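Local coordinates for alpha-catenin-like protein hmp-1 (Caenorhabditis elegans, PDB 5H5M), which binds beta-catenin and actin filaments within the cadherin-catenin complex of adherens junctions, supporting cell migration and cell shape change as the embryo encloses and elongates, at residues 243-248 and 364-369; 315-320 and 360-365; 282-287 and 324-329. All coordinates share one frame; numbering follows the deposited sequence.

Followed from the N terminus, the four helices 237-260, 276-300, 305-339 and 345-374 form one antiparallel bundle of the M domain. Contact 1 joins the bundle's first helix, 237-260, to its last, 345-374, and so spans the longest loop, with 115 residues between its segments. Contact 3 lies wholly within that span and pairs helix 276-300 with helix 305-339. Contact 2 ties helix 305-339 to helix 345-374; its segments alternate along the chain with those of contact 3, and it ends on the same part of helix 345-374 as contact 1. Val362 of contact 2 packs against Ile248 of contact 1 and Phe325 of contact 3, joining all three in one core.

Contact 1 (243-248 and 364-369); sequences VSEAHI and DAVKDI
Ile248 and Val366 meet through methyl groups, with CD1 of Ile248 3.8 Å from CG2 of Val366, their side chains crossing at a slant. Val366 also turns its other branch to the neighbouring turn: CG1 stands anti to the backbone N (chi1 168°) and comes within 4.2 Å of CB of Glu245. Beyond this apolar pair, Glu245 runs out extended and crosses Lys367 at about a right angle. The carboxylate here lies against aliphatic carbon, OE1 of Glu245 being 3.8 Å from CG of Lys367, whereas the ammonium group is led elsewhere. A bend at chi3 carries NZ of Lys367 back to its own helix, where it makes a weak salt bridge of 3.2 Å with OD1 of Asp364. Some 5.9 Å still separate NZ of Lys367 from OE2 of Glu245, so their opposite charges probably attract only loosely; the salt-bridge partner of Glu245 is Arg370, about one turn beyond Lys367 on helix 345-374. Outside this first shell, Val362 packs on Ile248, and His363 on Glu245. The short helical segments run at 167° to each other with axes 10.3 Å apart, a nearly antiparallel packing of neighbouring helices characteristic of the four-helix bundles of the vinculin/alpha-catenin family.

Contact 2 (315-320 and 360-365); sequences RILKTQ and TLVHDA
Leu317 supplies the apolar contact from its helix, reaching both Val362 and Ala365 on the other. A chi1 of 179° turns its CG away from the backbone N, which carries the isobutyl group across the interface, and CD1 of Leu317 settles 3.7 Å from CB of Ala365. The same methyl lies 4.1 Å from CG1 of Val362, so one branch end touches side chains a helical turn apart. At Ala365, where the small side chain probably helps the backbones approach, the CA atoms of Leu317 and Ala365 are 5.7 Å apart. Cys291 of helix 276-300 touches Leu317, and Ile283 and Ala287 of that helix touch Val362.

Between the two segments the contact is apolar; the side-chain hydrogen bond lies within helix 305-339. Thr319 OG1 donates to Arg315 O over 2.6 Å, while Thr319 N gives the same oxygen a backbone bond of 2.9 Å. The two donors approach from opposite faces of the carbonyl plane, the hydroxyl tilted 33° out of it. Both donors sit within the wider pi-type turn at 317-320. Since the residues meeting across the helices are buried and apolar, the chemistry implies cohesion through van der Waals packing and the hydrophobic effect.

Contact 3 (282-287 and 324-329); sequences SIRGRA and QFAERA
Ile283 and Phe325 meet between helical segments that run almost exactly antiparallel, at 174°, with their axes 10.7 Å apart and the CA atoms of Arg284 and Ala326 nearest each other. The pair belongs to helices 276-300 and 305-339 of a four-helix bundle in the M domain, a building unit of the vinculin/alpha-catenin family. With CG opposite the backbone N (chi1 165°), the ring of Phe325 reaches Ile283 and crosses it at about a right angle. CE2 of Phe325 comes to 3.7 Å from CG2 of Ile283, while CZ of Phe325 meets CD1 of Ile283 at 3.9 Å, so both branches of the isoleucine touch the far end of the ring. Ala329, one turn on from Phe325, lies over one ring face near the rim, and Val362 of helix 345-374 packs against Phe325. An alanine here in place of Phe325 would remove the ring and would probably leave CG2 and CD1 of Ile283 without their partner across the helices, opening a gap beside Val362. Arg284, partly exposed, stretches out fully extended from CG to NE, and its guanidinium ends with NH1 of Arg284 3.6 Å from CB of Ala326.

Contact 1 (243-248 and 364-369)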
loop_
_atom_site.group_PDB
_atom_site.type_symbol
_atom_site.label_atom_id
_atom_site.label_comp_id
_atom_site.label_asym_id
_atom_site.label_seq_id
_atom_site.Cartn_x
_atom_site.Cartn_y
_atom_site.Cartn_z
ATOM N N VAL A 243 0.171 -0.781 -8.172
ATOM C CA VAL A 243 -0.697 0.009 -7.308
ATOM C C VAL A 243 -0.207 1.457 -7.221
ATOM O O VAL A 243 -1.007 2.391 -7.277
ATOM C CB VAL A 243 -0.789 -0.604 -5.893
ATOM C CG1 VAL A 243 -1.442 0.364 -4.922
ATOM C CG2 VAL A 243 -1.553 -1.921 -5.933
ATOM N N SER A 244 1.106 1.637 -7.100
ATOM C CA SER A 244 1.695 2.976 -7.068
ATOM C C SER A 244 1.308 3.774 -8.307
ATOM O O SER A 244 0.908 4.934 -8.210
ATOM C CB SER A 244 3.219 2.907 -6.957
ATOM O OG SER A 244 3.622 2.478 -5.669
ATOM N N GLU A 245 1.420 3.138 -9.468
ATOM C CA GLU A 245 1.067 3.781 -10.726
ATOM C C GLU A 245 -0.419 4.135 -10.765
ATOM O O GLU A 245 -0.793 5.226 -11.188
ATOM C CB GLU A 245 1.430 2.875 -11.903
ATOM C CG GLU A 245 1.120 3.455 -13.265
ATOM C CD GLU A 245 1.440 2.488 -14.389
ATOM O OE1 GLU A 245 2.461 1.772 -14.289
ATOM O OE2 GLU A 245 0.667 2.439 -15.369
ATOM N N ALA A 246 -1.260 3.212 -10.311
ATOM C CA ALA A 246 -2.698 3.437 -10.290
ATOM C C ALA A 246 -3.071 4.538 -9.298
ATOM O O ALA A 246 -3.992 5.314 -9.538
ATOM C CB ALA A 246 -3.434 2.144 -9.951
ATOM N N HIS A 247 -2.352 4.599 -8.183
ATOM C CA HIS A 247 -2.644 5.584 -7.149
ATOM C C HIS A 247 -2.212 6.988 -7.574
ATOM O O HIS A 247 -2.859 7.973 -7.221
ATOM C CB HIS A 247 -1.971 5.190 -5.833
ATOM C CG HIS A 247 -2.699 4.119 -5.079
ATOM N ND1 HIS A 247 -2.364 3.751 -3.797
ATOM C CD2 HIS A 247 -3.754 3.344 -5.434
ATOM C CE1 HIS A 247 -3.182 2.793 -3.388
ATOM N NE2 HIS A 247 -4.030 2.528 -4.363
ATOM N N ILE A 248 -1.121 7.074 -8.329
ATOM C CA ILE A 248 -0.661 8.346 -8.880
ATOM C C ILE A 248 -1.720 8.931 -9.818
ATOM O O ILE A 248 -1.945 10.144 -9.842
ATOM C CB ILE A 248 0.684 8.182 -9.627
ATOM C CG1 ILE A 248 1.821 7.962 -8.626
ATOM C CG2 ILE A 248 0.989 9.400 -10.475
ATOM C CD1 ILE A 248 3.146 7.628 -9.269
ATOM N N ASP A 364 4.780 8.927 -16.388
ATOM C CA ASP A 364 5.559 8.333 -17.477
ATOM C C ASP A 364 6.864 7.738 -16.964
ATOM O O ASP A 364 7.280 6.656 -17.391
ATOM C CB ASP A 364 5.872 9.366 -18.562
ATOM C CG ASP A 364 4.721 9.580 -19.527
ATOM O OD1 ASP A 364 3.796 8.743 -19.563
ATOM O OD2 ASP A 364 4.751 10.586 -20.265
ATOM N N ALA A 365 7.512 8.462 -16.055
ATOM C CA ALA A 365 8.786 8.027 -15.500
ATOM C C ALA A 365 8.616 6.733 -14.709
ATOM O O ALA A 365 9.491 5.869 -14.723
ATOM C CB ALA A 365 9.384 9.116 -14.628
ATOM N N VAL A 366 7.482 6.598 -14.028
ATOM C CA VAL A 366 7.174 5.368 -13.310
ATOM C C VAL A 366 6.988 4.215 -14.291
ATOM O O VAL A 366 7.472 3.108 -14.053
ATOM C CB VAL A 366 5.916 5.526 -12.428
ATOM C CG1 VAL A 366 5.433 4.173 -11.926
ATOM C CG2 VAL A 366 6.216 6.443 -11.252
ATOM N N LYS A 367 6.313 4.485 -15.406
ATOM C CA LYS A 367 6.102 3.465 -16.432
ATOM C C LYS A 367 7.417 3.044 -17.091
ATOM O O LYS A 367 7.581 1.886 -17.474
ATOM C CB LYS A 367 5.121 3.960 -17.499
ATOM C CG LYS A 367 3.694 4.133 -16.998
ATOM C CD LYS A 367 2.728 4.392 -18.145
ATOM C CE LYS A 367 3.005 5.729 -18.804
ATOM N NZ LYS A 367 2.020 6.042 -19.878
ATOM N N ASP A 368 8.347 3.988 -17.223
ATOM C CA ASP A 368 9.660 3.697 -17.794
ATOM C C ASP A 368 10.451 2.774 -16.878
ATOM O O ASP A 368 11.155 1.876 -17.340
ATOM C CB ASP A 368 10.445 4.989 -18.043
ATOM C CG ASP A 368 9.852 5.831 -19.161
ATOM O OD1 ASP A 368 9.058 5.293 -19.961
ATOM O OD2 ASP A 368 10.189 7.030 -19.242
ATOM N N ILE A 369 10.330 3.003 -15.574
ATOM C CA ILE A 369 10.987 2.167 -14.580
ATOM C C ILE A 369 10.468 0.735 -14.671
ATOM O O ILE A 369 11.247 -0.216 -14.706
ATOM C CB ILE A 369 10.770 2.715 -13.160
ATOM C CG1 ILE A 369 11.497 4.052 -12.994
ATOM C CG2 ILE A 369 11.253 1.723 -12.120
ATOM C CD1 ILE A 369 11.155 4.783 -11.710
#

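Contact 2 (315-320 and 360-365)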
loop_
_atom_site.group_PDB
_atom_site.type_symbol
_atom_site.label_atom_id
_atom_site.label_comp_id
_atom_site.label_asym_id
_atom_site.label_seq_id
_atom_site.Cartn_x
_atom_site.Cartn_y
_atom_site.Cartn_z
ATOM N N ARG A 315 16.807 7.131 -11.362
ATOM C CA ARG A 315 17.510 8.388 -11.133
ATOM C C ARG A 315 16.829 9.558 -11.845
ATOM O O ARG A 315 16.861 10.692 -11.365
ATOM C CB ARG A 315 18.967 8.268 -11.586
ATOM C CG ARG A 315 19.796 9.513 -11.333
ATOM C CD ARG A 315 21.261 9.296 -11.672
ATOM N NE ARG A 315 22.045 10.505 -11.442
ATOM C CZ ARG A 315 22.558 10.850 -10.266
ATOM N NH1 ARG A 315 22.370 10.075 -9.204
ATOM N NH2 ARG A 315 23.257 11.970 -10.149
ATOM N N ILE A 316 16.212 9.276 -12.988
ATOM C CA ILE A 316 15.494 10.293 -13.747
ATOM C C ILE A 316 14.264 10.777 -12.983
ATOM O O ILE A 316 14.019 11.980 -12.872
ATOM C CB ILE A 316 15.069 9.760 -15.128
ATOM C CG1 ILE A 316 16.303 9.500 -15.994
ATOM C CG2 ILE A 316 14.127 10.740 -15.821
ATOM C CD1 ILE A 316 15.980 9.031 -17.395
ATOM N N LEU A 317 13.494 9.832 -12.455
ATOM C CA LEU A 317 12.341 10.159 -11.628
ATOM C C LEU A 317 12.763 10.953 -10.397
ATOM O O LEU A 317 12.234 12.032 -10.134
ATOM C CB LEU A 317 11.607 8.887 -11.200
ATOM C CG LEU A 317 10.387 9.093 -10.301
ATOM C CD1 LEU A 317 9.334 9.935 -11.009
ATOM C CD2 LEU A 317 9.803 7.754 -9.850
ATOM N N LYS A 318 13.733 10.421 -9.662
ATOM C CA LYS A 318 14.136 10.993 -8.383
ATOM C C LYS A 318 14.829 12.351 -8.487
ATOM O O LYS A 318 14.503 13.267 -7.735
ATOM C CB LYS A 318 15.054 10.019 -7.638
ATOM C CG LYS A 318 15.524 10.543 -6.290
ATOM C CD LYS A 318 15.918 9.416 -5.356
ATOM C CE LYS A 318 16.219 9.940 -3.960
ATOM N NZ LYS A 318 16.569 8.837 -3.022
ATOM N N THR A 319 15.782 12.485 -9.405
ATOM C CA THR A 319 16.610 13.689 -9.454
ATOM C C THR A 319 16.136 14.728 -10.472
ATOM O O THR A 319 16.650 15.848 -10.497
ATOM C CB THR A 319 18.086 13.346 -9.768
ATOM O OG1 THR A 319 18.214 12.953 -11.141
ATOM C CG2 THR A 319 18.579 12.222 -8.870
ATOM N N GLN A 320 15.168 14.367 -11.311
ATOM C CA GLN A 320 14.656 15.306 -12.310
ATOM C C GLN A 320 13.139 15.485 -12.253
ATOM O O GLN A 320 12.650 16.582 -11.978
ATOM C CB GLN A 320 15.053 14.869 -13.724
ATOM C CG GLN A 320 16.543 14.937 -14.020
ATOM C CD GLN A 320 16.869 14.504 -15.436
ATOM O OE1 GLN A 320 15.980 14.136 -16.203
ATOM N NE2 GLN A 320 18.147 14.542 -15.788
ATOM N N THR A 360 2.051 13.863 -15.559
ATOM C CA THR A 360 2.535 12.953 -16.592
ATOM C C THR A 360 4.062 12.818 -16.536
ATOM O O THR A 360 4.612 11.774 -16.883
ATOM C CB THR A 360 2.069 13.427 -17.985
ATOM O OG1 THR A 360 0.638 13.451 -18.011
ATOM C CG2 THR A 360 2.546 12.495 -19.077
ATOM N N LEU A 361 4.735 13.872 -16.078
ATOM C CA LEU A 361 6.163 13.811 -15.768
ATOM C C LEU A 361 6.480 12.631 -14.853
ATOM O O LEU A 361 7.315 11.784 -15.170
ATOM C CB LEU A 361 6.626 15.108 -15.097
ATOM C CG LEU A 361 7.338 16.218 -15.870
ATOM C CD1 LEU A 361 6.730 16.430 -17.240
ATOM C CD2 LEU A 361 7.290 17.504 -15.055
ATOM N N VAL A 362 5.805 12.594 -13.709
ATOM C CA VAL A 362 6.004 11.540 -12.723
ATOM C C VAL A 362 5.508 10.188 -13.234
ATOM O O VAL A 362 6.197 9.175 -13.113
ATOM C CB VAL A 362 5.284 11.879 -11.399
ATOM C CG1 VAL A 362 5.372 10.717 -10.423
ATOM C CG2 VAL A 362 5.865 13.147 -10.784
ATOM N N HIS A 363 4.314 10.190 -13.816
ATOM C CA HIS A 363 3.632 8.966 -14.231
ATOM C C HIS A 363 4.373 8.210 -15.341
ATOM O O HIS A 363 4.564 6.996 -15.246
ATOM C CB HIS A 363 2.206 9.301 -14.681
ATOM C CG HIS A 363 1.332 8.102 -14.875
ATOM N ND1 HIS A 363 0.787 7.768 -16.097
ATOM C CD2 HIS A 363 0.903 7.157 -14.004
ATOM C CE1 HIS A 363 0.062 6.672 -15.970
ATOM N NE2 HIS A 363 0.117 6.281 -14.710
ATOM N N ASP A 364 4.780 8.927 -16.388
ATOM C CA ASP A 364 5.559 8.333 -17.477
ATOM C C ASP A 364 6.864 7.738 -16.964
ATOM O O ASP A 364 7.280 6.656 -17.391
ATOM C CB ASP A 364 5.872 9.366 -18.562
ATOM C CG ASP A 364 4.721 9.580 -19.527
ATOM O OD1 ASP A 364 3.796 8.743 -19.563
ATOM O OD2 ASP A 364 4.751 10.586 -20.265
ATOM N N ALA A 365 7.512 8.462 -16.055
ATOM C CA ALA A 365 8.786 8.027 -15.500
ATOM C C ALA A 365 8.616 6.733 -14.709
ATOM O O ALA A 365 9.491 5.869 -14.723
ATOM C CB ALA A 365 9.384 9.116 -14.628
#

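Contact 3 (282-287 and 324-329)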
loop_
_atom_site.group_PDB
_atom_site.type_symbol
_atom_site.label_atom_id
_atom_site.label_comp_id
_atom_site.label_asym_id
_atom_site.label_seq_id
_atom_site.Cartn_x
_atom_site.Cartn_y
_atom_site.Cartn_z
ATOM N N SER A 282 1.000 13.778 -2.260
ATOM C CA SER A 282 0.854 12.324 -2.332
ATOM C C SER A 282 1.671 11.751 -3.481
ATOM O O SER A 282 2.365 10.747 -3.324
ATOM C CB SER A 282 -0.618 11.926 -2.491
ATOM O OG SER A 282 -1.380 12.280 -1.350
ATOM N N ILE A 283 1.572 12.392 -4.640
ATOM C CA ILE A 283 2.305 11.966 -5.823
ATOM C C ILE A 283 3.810 11.968 -5.569
ATOM O O ILE A 283 4.508 11.013 -5.908
ATOM C CB ILE A 283 1.975 12.861 -7.026
ATOM C CG1 ILE A 283 0.519 12.647 -7.440
ATOM C CG2 ILE A 283 2.909 12.571 -8.190
ATOM C CD1 ILE A 283 0.085 13.456 -8.634
ATOM N N ARG A 284 4.303 13.035 -4.950
ATOM C CA ARG A 284 5.723 13.135 -4.633
ATOM C C ARG A 284 6.159 11.999 -3.706
ATOM O O ARG A 284 7.161 11.328 -3.962
ATOM C CB ARG A 284 6.042 14.488 -3.993
ATOM C CG ARG A 284 7.499 14.636 -3.592
ATOM C CD ARG A 284 7.791 15.989 -2.956
ATOM N NE ARG A 284 9.190 16.085 -2.546
ATOM C CZ ARG A 284 10.158 16.603 -3.298
ATOM N NH1 ARG A 284 9.882 17.091 -4.500
ATOM N NH2 ARG A 284 11.403 16.642 -2.842
ATOM N N GLY A 285 5.393 11.789 -2.638
ATOM C CA GLY A 285 5.691 10.754 -1.669
ATOM C C GLY A 285 5.709 9.361 -2.271
ATOM O O GLY A 285 6.631 8.584 -2.022
ATOM N N ARG A 286 4.691 9.047 -3.065
ATOM C CA ARG A 286 4.593 7.743 -3.712
ATOM C C ARG A 286 5.730 7.529 -4.708
ATOM O O ARG A 286 6.308 6.443 -4.783
ATOM C CB ARG A 286 3.249 7.594 -4.426
ATOM C CG ARG A 286 2.026 7.619 -3.518
ATOM C CD ARG A 286 0.787 7.187 -4.291
ATOM N NE ARG A 286 -0.427 7.863 -3.842
ATOM C CZ ARG A 286 -1.207 7.432 -2.854
ATOM N NH1 ARG A 286 -0.901 6.323 -2.192
ATOM N NH2 ARG A 286 -2.293 8.117 -2.524
ATOM N N ALA A 287 6.041 8.571 -5.473
ATOM C CA ALA A 287 7.105 8.511 -6.466
ATOM C C ALA A 287 8.449 8.229 -5.811
ATOM O O ALA A 287 9.252 7.451 -6.329
ATOM C CB ALA A 287 7.165 9.813 -7.265
ATOM N N GLN A 324 10.894 18.806 -10.980
ATOM C CA GLN A 324 10.184 19.534 -12.028
ATOM C C GLN A 324 8.677 19.527 -11.783
ATOM O O GLN A 324 7.995 20.518 -12.037
ATOM C CB GLN A 324 10.491 18.935 -13.404
ATOM C CG GLN A 324 11.945 19.050 -13.827
ATOM C CD GLN A 324 12.256 18.244 -15.075
ATOM O OE1 GLN A 324 11.367 17.633 -15.673
ATOM N NE2 GLN A 324 13.522 18.239 -15.477
ATOM N N PHE A 325 8.165 18.403 -11.292
ATOM C CA PHE A 325 6.749 18.285 -10.967
ATOM C C PHE A 325 6.374 19.169 -9.781
ATOM O O PHE A 325 5.395 19.913 -9.837
ATOM C CB PHE A 325 6.384 16.831 -10.666
ATOM C CG PHE A 325 5.059 16.673 -9.978
ATOM C CD1 PHE A 325 3.875 16.855 -10.677
ATOM C CD2 PHE A 325 4.996 16.351 -8.632
ATOM C CE1 PHE A 325 2.650 16.716 -10.044
ATOM C CE2 PHE A 325 3.772 16.211 -7.993
ATOM C CZ PHE A 325 2.600 16.391 -8.700
ATOM N N ALA A 326 7.159 19.079 -8.711
ATOM C CA ALA A 326 6.903 19.840 -7.494
ATOM C C ALA A 326 6.930 21.338 -7.763
ATOM O O ALA A 326 6.164 22.099 -7.176
ATOM C CB ALA A 326 7.917 19.478 -6.420
ATOM N N GLU A 327 7.818 21.755 -8.658
ATOM C CA GLU A 327 7.969 23.164 -8.990
ATOM C C GLU A 327 6.729 23.701 -9.699
ATOM O O GLU A 327 6.191 24.744 -9.324
ATOM C CB GLU A 327 9.212 23.368 -9.856
ATOM C CG GLU A 327 9.520 24.821 -10.171
ATOM C CD GLU A 327 10.799 24.986 -10.976
ATOM O OE1 GLU A 327 10.715 25.384 -12.158
ATOM O OE2 GLU A 327 11.888 24.717 -10.422
ATOM N N ARG A 328 6.270 22.974 -10.713
ATOM C CA ARG A 328 5.104 23.385 -11.488
ATOM C C ARG A 328 3.815 23.279 -10.678
ATOM O O ARG A 328 2.937 24.137 -10.782
ATOM C CB ARG A 328 4.994 22.549 -12.761
ATOM C CG ARG A 328 6.151 22.745 -13.726
ATOM C CD ARG A 328 6.122 21.718 -14.844
ATOM N NE ARG A 328 4.994 21.911 -15.750
ATOM C CZ ARG A 328 4.758 21.150 -16.814
ATOM N NH1 ARG A 328 5.570 20.141 -17.104
ATOM N NH2 ARG A 328 3.710 21.396 -17.590
ATOM N N ALA A 329 3.707 22.224 -9.875
ATOM C CA ALA A 329 2.537 22.019 -9.030
ATOM C C ALA A 329 2.434 23.101 -7.957
ATOM O O ALA A 329 1.338 23.544 -7.611
ATOM C CB ALA A 329 2.581 20.643 -8.389
#